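Local coordinates for sesquisabinene B synthase 2 (Santalum album, PDB 6A2A), which probably cyclises farnesyl diphosphate to the sesquiterpene sesquisabinene B, using magnesium or manganese ions as cofactor, at residues 310-315 and 385-390; 317-322 and 330-335; 392-397 and 414-419; 407-412 and 455-460. All coordinates share one frame; numbering follows the deposited sequence.

Interaction 1: residues 310-315 and 385-390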
# COMPACT_ATOMS: atom_id res chain seq x y z
N ALA A 310 9.40 -3.70 -11.82
CA ALA A 310 10.43 -3.50 -10.82
C ALA A 310 10.93 -4.85 -10.26
O ALA A 310 12.16 -5.01 -10.08
CB ALA A 310 9.91 -2.63 -9.72
N LEU A 311 10.07 -5.82 -10.11
CA LEU A 311 10.47 -7.14 -9.63
C LEU A 311 11.24 -7.92 -10.71
O LEU A 311 12.20 -8.64 -10.34
CB LEU A 311 9.25 -7.93 -9.13
CG LEU A 311 8.69 -7.32 -7.83
CD1 LEU A 311 7.34 -7.87 -7.49
CD2 LEU A 311 9.66 -7.52 -6.69
N ILE A 312 10.85 -7.80 -11.96
CA ILE A 312 11.61 -8.42 -13.08
C ILE A 312 13.04 -7.89 -13.08
O ILE A 312 13.97 -8.69 -13.07
CB ILE A 312 10.89 -8.22 -14.43
CG1 ILE A 312 9.62 -9.05 -14.48
CG2 ILE A 312 11.80 -8.53 -15.60
CD1 ILE A 312 8.73 -8.71 -15.63
N THR A 313 13.21 -6.55 -12.96
CA THR A 313 14.52 -5.91 -12.93
C THR A 313 15.35 -6.43 -11.75
O THR A 313 16.54 -6.84 -11.92
CB THR A 313 14.39 -4.38 -12.91
OG1 THR A 313 13.71 -4.04 -14.12
CG2 THR A 313 15.73 -3.67 -12.80
N THR A 314 14.72 -6.53 -10.58
CA THR A 314 15.38 -6.95 -9.40
C THR A 314 15.81 -8.42 -9.45
O THR A 314 17.00 -8.74 -9.11
CB THR A 314 14.47 -6.77 -8.19
OG1 THR A 314 14.19 -5.37 -8.12
CG2 THR A 314 15.13 -7.22 -6.91
N ILE A 315 14.91 -9.27 -9.89
CA ILE A 315 15.16 -10.67 -9.94
C ILE A 315 16.12 -11.07 -11.07
O ILE A 315 16.85 -11.97 -10.96
CB ILE A 315 13.88 -11.47 -9.84
CG1 ILE A 315 13.23 -11.18 -8.48
CG2 ILE A 315 14.14 -12.93 -10.03
CD1 ILE A 315 11.85 -11.73 -8.33
N SER A 385 7.02 -18.64 -12.88
CA SER A 385 7.67 -19.92 -13.05
C SER A 385 8.25 -20.03 -14.47
O SER A 385 9.42 -20.33 -14.61
CB SER A 385 6.71 -21.05 -12.76
OG SER A 385 7.24 -22.27 -13.21
N ASP A 386 7.49 -19.66 -15.49
CA ASP A 386 7.99 -19.71 -16.88
C ASP A 386 9.23 -18.80 -17.02
O ASP A 386 10.24 -19.16 -17.65
CB ASP A 386 6.91 -19.30 -17.86
CG ASP A 386 5.79 -20.28 -18.05
OD1 ASP A 386 5.91 -21.48 -17.64
OD2 ASP A 386 4.77 -19.89 -18.70
N GLN A 387 9.16 -17.59 -16.46
CA GLN A 387 10.27 -16.63 -16.58
C GLN A 387 11.53 -17.12 -15.88
O GLN A 387 12.66 -17.09 -16.44
CB GLN A 387 9.85 -15.28 -16.01
CG GLN A 387 10.91 -14.24 -16.29
CD GLN A 387 10.42 -12.83 -16.17
OE1 GLN A 387 9.25 -12.60 -15.94
NE2 GLN A 387 11.33 -11.90 -16.43
N LEU A 388 11.41 -17.70 -14.69
CA LEU A 388 12.64 -18.13 -14.03
C LEU A 388 13.22 -19.40 -14.69
O LEU A 388 14.44 -19.62 -14.64
CB LEU A 388 12.33 -18.38 -12.55
CG LEU A 388 11.86 -17.17 -11.75
CD1 LEU A 388 11.78 -17.57 -10.30
CD2 LEU A 388 12.73 -15.95 -11.95
N LYS A 389 12.38 -20.20 -15.28
CA LYS A 389 12.88 -21.32 -16.06
C LYS A 389 13.68 -20.80 -17.25
O LYS A 389 14.70 -21.37 -17.57
CB LYS A 389 11.73 -22.19 -16.54
CG LYS A 389 11.12 -23.04 -15.43
CD LYS A 389 9.96 -23.86 -15.94
CE LYS A 389 9.43 -24.92 -15.01
NZ LYS A 389 8.14 -25.44 -15.54
N SER A 390 13.28 -19.67 -17.83
CA SER A 390 14.01 -19.14 -18.95
C SER A 390 15.36 -18.55 -18.48
O SER A 390 16.37 -18.61 -19.20
CB SER A 390 13.15 -18.19 -19.75
OG SER A 390 13.16 -16.89 -19.13
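Ile312 lays its branched side chain across the amide end of Gln387, the two side chains running at about a right angle. The CG2 methyl of Ile312 comes closest, 3.5 Å from Gln387 NE2. Ile312 CG1 lies 3.9 Å from Gln387 OE1, and the terminal CD1 of Ile312 is equally near that oxygen. These are van der Waals contacts. The main polar bond of the amide lies elsewhere: Gln387 OE1 is hydrogen-bonded to Asn421 ND2, with only a weak bond between NE2 and Tyr391 OH. Gln387 gets there by holding CG anti to its backbone N (chi1 -173°) and staying extended beyond it. One turn further on, Ile315 CG2 meets Leu388 CD2 at 3.8 Å, a purely apolar touch. Phe331 lies against both of these residues, so a third helix, 325-337, joins the seam. Trp384 and Tyr391 also flank Ile312 from helix 377-400. With an alanine in place of Ile312, the gap opened beside the Gln387 amide would probably let that group shift and weaken its bond to Asn421. The contact joins helices 299-321 and 377-400 of the all-helical class I terpene synthase fold, just before the aspartate-rich DDxxD motif that begins at Asp316.

Interaction 2: residues 317-322 and 330-335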
# COMPACT_ATOMS: atom_id res chain seq x y z
N ASP A 317 18.65 -9.19 -11.81
CA ASP A 317 19.91 -8.94 -11.12
C ASP A 317 20.26 -10.06 -10.12
O ASP A 317 21.37 -10.45 -10.00
CB ASP A 317 19.93 -7.59 -10.43
CG ASP A 317 20.00 -6.44 -11.39
OD1 ASP A 317 20.26 -6.61 -12.54
OD2 ASP A 317 19.81 -5.35 -11.00
N VAL A 318 19.27 -10.59 -9.43
CA VAL A 318 19.51 -11.69 -8.50
C VAL A 318 20.11 -12.89 -9.24
O VAL A 318 21.02 -13.49 -8.79
CB VAL A 318 18.23 -12.15 -7.80
CG1 VAL A 318 18.43 -13.46 -7.09
CG2 VAL A 318 17.74 -11.09 -6.84
N TYR A 319 19.55 -13.20 -10.39
CA TYR A 319 20.00 -14.30 -11.20
C TYR A 319 21.31 -14.00 -11.92
O TYR A 319 22.15 -14.83 -12.02
CB TYR A 319 18.94 -14.74 -12.18
CG TYR A 319 17.92 -15.69 -11.57
CD1 TYR A 319 17.01 -15.26 -10.64
CD2 TYR A 319 17.86 -17.01 -11.94
CE1 TYR A 319 16.10 -16.13 -10.09
CE2 TYR A 319 16.96 -17.88 -11.41
CZ TYR A 319 16.06 -17.44 -10.48
OH TYR A 319 15.18 -18.30 -9.92
N ASP A 320 21.49 -12.78 -12.36
CA ASP A 320 22.67 -12.45 -13.11
C ASP A 320 23.88 -12.01 -12.31
O ASP A 320 24.97 -12.36 -12.63
CB ASP A 320 22.36 -11.36 -14.09
CG ASP A 320 23.07 -11.54 -15.34
OD1 ASP A 320 22.60 -12.36 -16.11
OD2 ASP A 320 24.11 -10.94 -15.56
N VAL A 321 23.66 -11.18 -11.32
CA VAL A 321 24.74 -10.63 -10.59
C VAL A 321 24.69 -10.77 -9.08
O VAL A 321 25.06 -9.88 -8.39
CB VAL A 321 24.94 -9.14 -10.96
CG1 VAL A 321 25.44 -9.00 -12.36
CG2 VAL A 321 23.68 -8.35 -10.79
N TYR A 322 24.20 -11.88 -8.59
CA TYR A 322 24.25 -12.07 -7.14
C TYR A 322 24.22 -13.54 -6.71
O TYR A 322 25.12 -13.99 -6.00
CB TYR A 322 23.11 -11.32 -6.43
CG TYR A 322 23.46 -11.01 -5.00
CD1 TYR A 322 24.27 -9.92 -4.70
CD2 TYR A 322 22.97 -11.78 -3.96
CE1 TYR A 322 24.64 -9.63 -3.40
CE2 TYR A 322 23.33 -11.50 -2.65
CZ TYR A 322 24.16 -10.42 -2.37
OH TYR A 322 24.53 -10.11 -1.09
N LEU A 330 17.07 -23.18 -5.85
CA LEU A 330 16.02 -23.17 -4.82
C LEU A 330 15.01 -22.03 -5.10
O LEU A 330 13.85 -22.21 -4.86
CB LEU A 330 16.65 -22.99 -3.44
CG LEU A 330 15.69 -22.93 -2.26
CD1 LEU A 330 14.76 -24.13 -2.23
CD2 LEU A 330 16.42 -22.76 -0.94
N PHE A 331 15.50 -20.85 -5.49
CA PHE A 331 14.58 -19.74 -5.87
C PHE A 331 13.57 -20.24 -6.90
O PHE A 331 12.32 -20.05 -6.79
CB PHE A 331 15.42 -18.55 -6.35
CG PHE A 331 14.71 -17.22 -6.42
CD1 PHE A 331 13.59 -17.04 -7.23
CD2 PHE A 331 15.21 -16.14 -5.73
CE1 PHE A 331 13.03 -15.77 -7.35
CE2 PHE A 331 14.62 -14.89 -5.83
CZ PHE A 331 13.51 -14.72 -6.61
N THR A 332 14.08 -20.91 -7.94
CA THR A 332 13.28 -21.38 -9.04
C THR A 332 12.30 -22.45 -8.55
O THR A 332 11.12 -22.44 -8.87
CB THR A 332 14.13 -21.90 -10.20
OG1 THR A 332 14.97 -20.85 -10.67
CG2 THR A 332 13.31 -22.43 -11.36
N ASP A 333 12.77 -23.36 -7.73
CA ASP A 333 11.89 -24.46 -7.21
C ASP A 333 10.75 -23.94 -6.32
O ASP A 333 9.57 -24.41 -6.40
CB ASP A 333 12.77 -25.44 -6.43
CG ASP A 333 11.97 -26.55 -5.75
OD1 ASP A 333 11.25 -27.26 -6.42
OD2 ASP A 333 12.10 -26.67 -4.51
N ILE A 334 11.05 -22.99 -5.46
CA ILE A 334 10.01 -22.38 -4.60
C ILE A 334 8.96 -21.74 -5.50
O ILE A 334 7.75 -21.89 -5.27
CB ILE A 334 10.65 -21.37 -3.64
CG1 ILE A 334 11.36 -22.12 -2.50
CG2 ILE A 334 9.65 -20.35 -3.13
CD1 ILE A 334 12.24 -21.25 -1.66
N THR A 335 9.44 -21.07 -6.54
CA THR A 335 8.51 -20.33 -7.42
C THR A 335 7.63 -21.34 -8.16
O THR A 335 6.41 -21.22 -8.20
CB THR A 335 9.29 -19.42 -8.37
OG1 THR A 335 10.06 -18.53 -7.58
CG2 THR A 335 8.39 -18.68 -9.33
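Tyr319 belongs to the aspartate-rich DDxxD motif of class I terpene synthases, and it reaches over to Phe331 and Thr332 on the following helix. The same motif contains Asp320, a magnesium ligand of this protein, although no metal is bound to this chain. Helices 317-321 and 330-335 run nearly antiparallel, at 152°, with their axes 12.5 Å apart. The two aromatic side chains span most of that distance. The rings of Tyr319 and Phe331 form a T-shaped pair, with centroids 5.4 Å apart and planes at 77°. The edge of Tyr319 points at the face of Phe331. Its CE1 stands 3.9 Å from Phe331 CD1, toward the rim of that ring. Phe331 CG lies anti to the backbone N (chi1 -164°), which carries the ring toward Tyr319. Val318 CG1 adds a looser apolar contact, 4.3 Å from Phe331 CE2. At the end of the tyrosine, the hydroxyl OH is hydrogen-bonded to Thr332 OG1 at 2.7 Å. Thr332 OG1 also bonds to Leu328 O on its own helix. Leu388 of helix 377-400 packs on both rings, and Tyr391 makes a second edge-to-face contact with Tyr319. The Tyr319 ring is thus held by aromatic contact along its edge and by a short polar bond at its hydroxyl, which together probably limit how it can tilt beside the metal-binding aspartates.

Interaction 3: residues 392-397 and 414-419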
# COMPACT_ATOMS: atom_id res chain seq x y z
N THR A 392 17.04 -19.69 -15.98
CA THR A 392 17.85 -20.88 -15.69
C THR A 392 18.49 -21.48 -16.97
O THR A 392 19.68 -21.82 -16.96
CB THR A 392 17.02 -21.90 -14.90
OG1 THR A 392 16.59 -21.23 -13.70
CG2 THR A 392 17.87 -23.11 -14.56
N LYS A 393 17.73 -21.55 -18.05
CA LYS A 393 18.24 -22.03 -19.34
C LYS A 393 19.40 -21.17 -19.81
O LYS A 393 20.43 -21.70 -20.25
CB LYS A 393 17.07 -22.13 -20.31
CG LYS A 393 17.42 -22.68 -21.69
CD LYS A 393 16.18 -22.99 -22.52
CE LYS A 393 16.02 -24.46 -22.83
NZ LYS A 393 14.64 -24.76 -23.29
N GLU A 394 19.25 -19.84 -19.80
CA GLU A 394 20.30 -18.96 -20.19
C GLU A 394 21.54 -19.22 -19.32
O GLU A 394 22.66 -19.24 -19.87
CB GLU A 394 19.88 -17.48 -20.07
CG GLU A 394 18.98 -17.07 -21.22
CD GLU A 394 18.47 -15.64 -21.21
OE1 GLU A 394 18.65 -14.94 -20.19
OE2 GLU A 394 17.85 -15.23 -22.22
N ALA A 395 21.36 -19.38 -18.01
CA ALA A 395 22.51 -19.59 -17.07
C ALA A 395 23.22 -20.89 -17.41
O ALA A 395 24.46 -20.94 -17.35
CB ALA A 395 22.03 -19.60 -15.62
N LYS A 396 22.46 -21.93 -17.72
CA LYS A 396 23.04 -23.24 -18.12
C LYS A 396 23.91 -23.07 -19.37
O LYS A 396 25.11 -23.41 -19.39
CB LYS A 396 21.90 -24.24 -18.28
CG LYS A 396 22.35 -25.65 -18.62
CD LYS A 396 21.27 -26.67 -18.44
CE LYS A 396 20.30 -26.68 -19.60
NZ LYS A 396 20.84 -27.39 -20.78
N TRP A 397 23.37 -22.43 -20.39
CA TRP A 397 24.18 -22.12 -21.58
C TRP A 397 25.47 -21.34 -21.25
O TRP A 397 26.54 -21.65 -21.82
CB TRP A 397 23.32 -21.36 -22.59
CG TRP A 397 22.18 -22.15 -23.14
CD1 TRP A 397 22.04 -23.51 -23.23
CD2 TRP A 397 21.06 -21.60 -23.87
NE1 TRP A 397 20.88 -23.83 -23.89
CE2 TRP A 397 20.27 -22.68 -24.32
CE3 TRP A 397 20.66 -20.31 -24.17
CZ2 TRP A 397 19.11 -22.50 -25.06
CZ3 TRP A 397 19.48 -20.12 -24.84
CH2 TRP A 397 18.72 -21.19 -25.30
N LEU A 414 12.67 -14.47 -25.66
CA LEU A 414 11.41 -13.77 -25.73
C LEU A 414 10.63 -14.01 -24.43
O LEU A 414 9.80 -13.19 -24.11
CB LEU A 414 10.59 -14.17 -26.96
CG LEU A 414 10.00 -15.58 -26.95
CD1 LEU A 414 8.70 -15.60 -26.21
CD2 LEU A 414 9.84 -16.12 -28.34
N VAL A 415 10.99 -15.05 -23.67
CA VAL A 415 10.41 -15.27 -22.35
C VAL A 415 11.26 -14.52 -21.32
O VAL A 415 10.71 -13.80 -20.47
CB VAL A 415 10.31 -16.76 -21.97
CG1 VAL A 415 9.71 -16.92 -20.57
CG2 VAL A 415 9.52 -17.53 -22.99
N SER A 416 12.59 -14.62 -21.40
CA SER A 416 13.43 -14.03 -20.38
C SER A 416 13.36 -12.49 -20.34
O SER A 416 13.65 -11.90 -19.31
CB SER A 416 14.86 -14.49 -20.53
OG SER A 416 15.43 -13.91 -21.70
N ILE A 417 13.02 -11.84 -21.46
CA ILE A 417 12.86 -10.38 -21.44
C ILE A 417 11.71 -9.97 -20.51
O ILE A 417 11.69 -8.80 -20.11
CB ILE A 417 12.64 -9.90 -22.89
CG1 ILE A 417 12.81 -8.38 -23.04
CG2 ILE A 417 11.35 -10.38 -23.51
CD1 ILE A 417 14.24 -7.94 -22.82
N GLY A 418 10.74 -10.86 -20.24
CA GLY A 418 9.70 -10.60 -19.20
C GLY A 418 8.37 -10.12 -19.78
O GLY A 418 7.42 -9.88 -19.06
N PHE A 419 8.24 -9.99 -21.10
CA PHE A 419 7.02 -9.45 -21.69
C PHE A 419 5.90 -10.47 -21.75
O PHE A 419 4.78 -10.09 -21.58
CB PHE A 419 7.28 -8.70 -23.00
CG PHE A 419 7.84 -7.35 -22.68
CD1 PHE A 419 7.03 -6.32 -22.22
CD2 PHE A 419 9.20 -7.15 -22.68
CE1 PHE A 419 7.55 -5.10 -21.84
CE2 PHE A 419 9.72 -5.92 -22.33
CZ PHE A 419 8.91 -4.89 -21.88
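Glu394 and Ser416 meet at the metal end of the class I terpene synthase active site. Glu394 of helix 377-400 is a magnesium ligand of this protein, though no metal is bound to this chain. Its side chain lies about 6 Å from those of Asp316 and Asp320 in the DDxxD motif. Van der Waals contact is slight: Ser416 CB lies 3.5 Å from Glu394 OE2. Asn412 and Ala413 pack on the glutamate as well. The polar contact is one hydrogen bond, from Ser416 OG to Glu394 OE2 at 2.8 Å. Ser416 OG sits between its own backbone N and carbonyl carbon (chi1 70°), while the Glu394 chain extends to meet it. Ser416 OG also has weak bonds with Arg457 NH2 and Ala413 O. A valine in place of Glu394 would probably deprive the magnesium of a ligand and leave Ser416 OG without this acceptor. In the bond itself, Ser416 OG comes to Glu394 OE2 from above the carboxylate plane, 40° out of it.

Interaction 4: residues 407-412 and 455-460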
# COMPACT_ATOMS: atom_id res chain seq x y z
N GLU A 407 17.74 -18.83 -33.53
CA GLU A 407 16.37 -19.31 -33.30
C GLU A 407 16.28 -20.01 -31.92
O GLU A 407 15.30 -19.76 -31.22
CB GLU A 407 15.83 -20.15 -34.47
CG GLU A 407 14.56 -19.53 -35.12
CD GLU A 407 14.74 -18.58 -36.31
OE1 GLU A 407 15.92 -18.43 -36.78
OE2 GLU A 407 13.70 -17.99 -36.81
N GLU A 408 17.26 -20.78 -31.47
CA GLU A 408 17.15 -21.41 -30.16
C GLU A 408 17.23 -20.33 -29.06
O GLU A 408 16.53 -20.44 -28.01
CB GLU A 408 18.09 -22.59 -29.93
CG GLU A 408 19.54 -22.28 -29.66
CD GLU A 408 20.45 -23.51 -29.55
OE1 GLU A 408 21.15 -23.85 -30.56
OE2 GLU A 408 20.43 -24.15 -28.47
N TYR A 409 18.09 -19.36 -29.26
CA TYR A 409 18.21 -18.24 -28.30
C TYR A 409 16.89 -17.46 -28.19
O TYR A 409 16.37 -17.27 -27.09
CB TYR A 409 19.37 -17.34 -28.72
CG TYR A 409 19.36 -16.02 -28.00
CD1 TYR A 409 19.81 -15.94 -26.71
CD2 TYR A 409 18.88 -14.88 -28.62
CE1 TYR A 409 19.79 -14.74 -26.02
CE2 TYR A 409 18.91 -13.66 -27.97
CZ TYR A 409 19.29 -13.62 -26.65
OH TYR A 409 19.32 -12.43 -25.98
N LEU A 410 16.28 -17.06 -29.30
CA LEU A 410 15.10 -16.18 -29.23
C LEU A 410 13.90 -16.92 -28.66
O LEU A 410 13.07 -16.31 -27.98
CB LEU A 410 14.74 -15.59 -30.60
CG LEU A 410 15.68 -14.54 -31.14
CD1 LEU A 410 15.25 -14.12 -32.53
CD2 LEU A 410 15.75 -13.30 -30.22
N ASP A 411 13.78 -18.23 -28.91
CA ASP A 411 12.61 -18.93 -28.34
C ASP A 411 12.61 -18.86 -26.82
O ASP A 411 11.55 -18.82 -26.23
CB ASP A 411 12.56 -20.35 -28.85
CG ASP A 411 11.76 -20.46 -30.21
OD1 ASP A 411 10.76 -19.68 -30.46
OD2 ASP A 411 12.19 -21.31 -31.03
N ASN A 412 13.77 -18.86 -26.19
CA ASN A 412 13.88 -18.69 -24.76
C ASN A 412 13.93 -17.21 -24.37
O ASN A 412 13.35 -16.84 -23.34
CB ASN A 412 15.10 -19.42 -24.22
CG ASN A 412 15.19 -19.41 -22.73
OD1 ASN A 412 14.38 -20.08 -22.09
ND2 ASN A 412 16.18 -18.72 -22.20
N LEU A 455 9.97 -8.90 -30.50
CA LEU A 455 10.42 -7.51 -30.76
C LEU A 455 11.09 -6.89 -29.53
O LEU A 455 12.21 -6.33 -29.63
CB LEU A 455 9.22 -6.68 -31.23
CG LEU A 455 8.92 -6.82 -32.73
CD1 LEU A 455 7.53 -6.32 -33.04
CD2 LEU A 455 9.98 -6.09 -33.54
N CYS A 456 10.47 -7.01 -28.36
CA CYS A 456 11.03 -6.39 -27.16
C CYS A 456 12.44 -6.93 -26.88
O CYS A 456 13.38 -6.18 -26.53
CB CYS A 456 10.09 -6.59 -25.97
SG CYS A 456 8.55 -5.66 -26.09
N ARG A 457 12.60 -8.26 -27.06
CA ARG A 457 13.88 -8.91 -26.87
C ARG A 457 14.91 -8.45 -27.91
O ARG A 457 15.99 -8.00 -27.52
CB ARG A 457 13.74 -10.44 -26.90
CG ARG A 457 15.05 -11.18 -26.99
CD ARG A 457 16.16 -10.90 -26.03
NE ARG A 457 15.80 -11.14 -24.63
CZ ARG A 457 16.50 -10.77 -23.59
NH1 ARG A 457 17.52 -9.93 -23.70
NH2 ARG A 457 16.10 -11.17 -22.38
N ILE A 458 14.59 -8.47 -29.17
CA ILE A 458 15.58 -8.11 -30.17
C ILE A 458 15.93 -6.62 -30.07
O ILE A 458 17.13 -6.23 -30.21
CB ILE A 458 15.11 -8.49 -31.57
CG1 ILE A 458 15.16 -10.00 -31.74
CG2 ILE A 458 15.94 -7.75 -32.60
CD1 ILE A 458 14.60 -10.47 -33.07
N ILE A 459 14.95 -5.79 -29.79
CA ILE A 459 15.19 -4.37 -29.65
C ILE A 459 16.16 -4.10 -28.49
O ILE A 459 17.08 -3.37 -28.62
CB ILE A 459 13.89 -3.57 -29.51
CG1 ILE A 459 13.10 -3.68 -30.79
CG2 ILE A 459 14.21 -2.14 -29.18
CD1 ILE A 459 11.64 -3.33 -30.70
N ASN A 460 15.91 -4.72 -27.35
CA ASN A 460 16.78 -4.60 -26.21
C ASN A 460 18.20 -5.03 -26.60
O ASN A 460 19.12 -4.34 -26.32
CB ASN A 460 16.27 -5.43 -25.05
CG ASN A 460 17.04 -5.21 -23.76
OD1 ASN A 460 18.18 -5.47 -23.68
ND2 ASN A 460 16.36 -4.79 -22.76
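Helices 407-412 and 455-460 pass at 116° with their axes 10.5 Å apart, the CA atoms of Leu410 and Arg457 being the nearest pair. Leu410 supplies the apolar half of the contact. Its CD2 lies 3.7 Å from Ile458 CG1, and its CD1 is the same distance from Ile458 CD1. These two side chains meet at about a right angle. Leu410 CD2 also rests 3.9 Å from Arg457 CG. Tyr409 supplies the other half, its OH standing 3.5 Å from Arg457 CD. The phenol ring and guanidinium planes are 64° apart. The arginine chain bends at chi2 and chi3, which turns its guanidinium past the tyrosine hydroxyl. Asp461 takes a hydrogen bond with Tyr409 OH at OD2 and a salt bridge with Arg457 NH1 at OD1, while Arg457 NE bonds to Ala413 O. Helix 455-460 also carries Asn460, the first residue of the NSE/DTE-type motif and a ligand of the second magnesium in this protein, though none is bound to this chain. One carboxylate is therefore shared by a phenol and a guanidinium. This probably fixes the direction of the guanidinium in a buried setting beside the metal ligands.

From the N terminus, interaction 1 opens on helix 299-321 and closes a long loop on helix 377-400. Interaction 2 nests inside that loop as a short link from helix 299-321 to helix 325-337. The two touch through Leu388. Interaction 3 follows in series, joining helix 377-400 to the end of helix 406-416. Interaction 4 starts within the loop of interaction 3 and ends beyond it on helix 447-462, so these two cross. They touch where Arg457 meets Ser416. Together the four contacts connect the helix of the DDxxD motif, through the helix of Glu394, to the helix bearing Asn460.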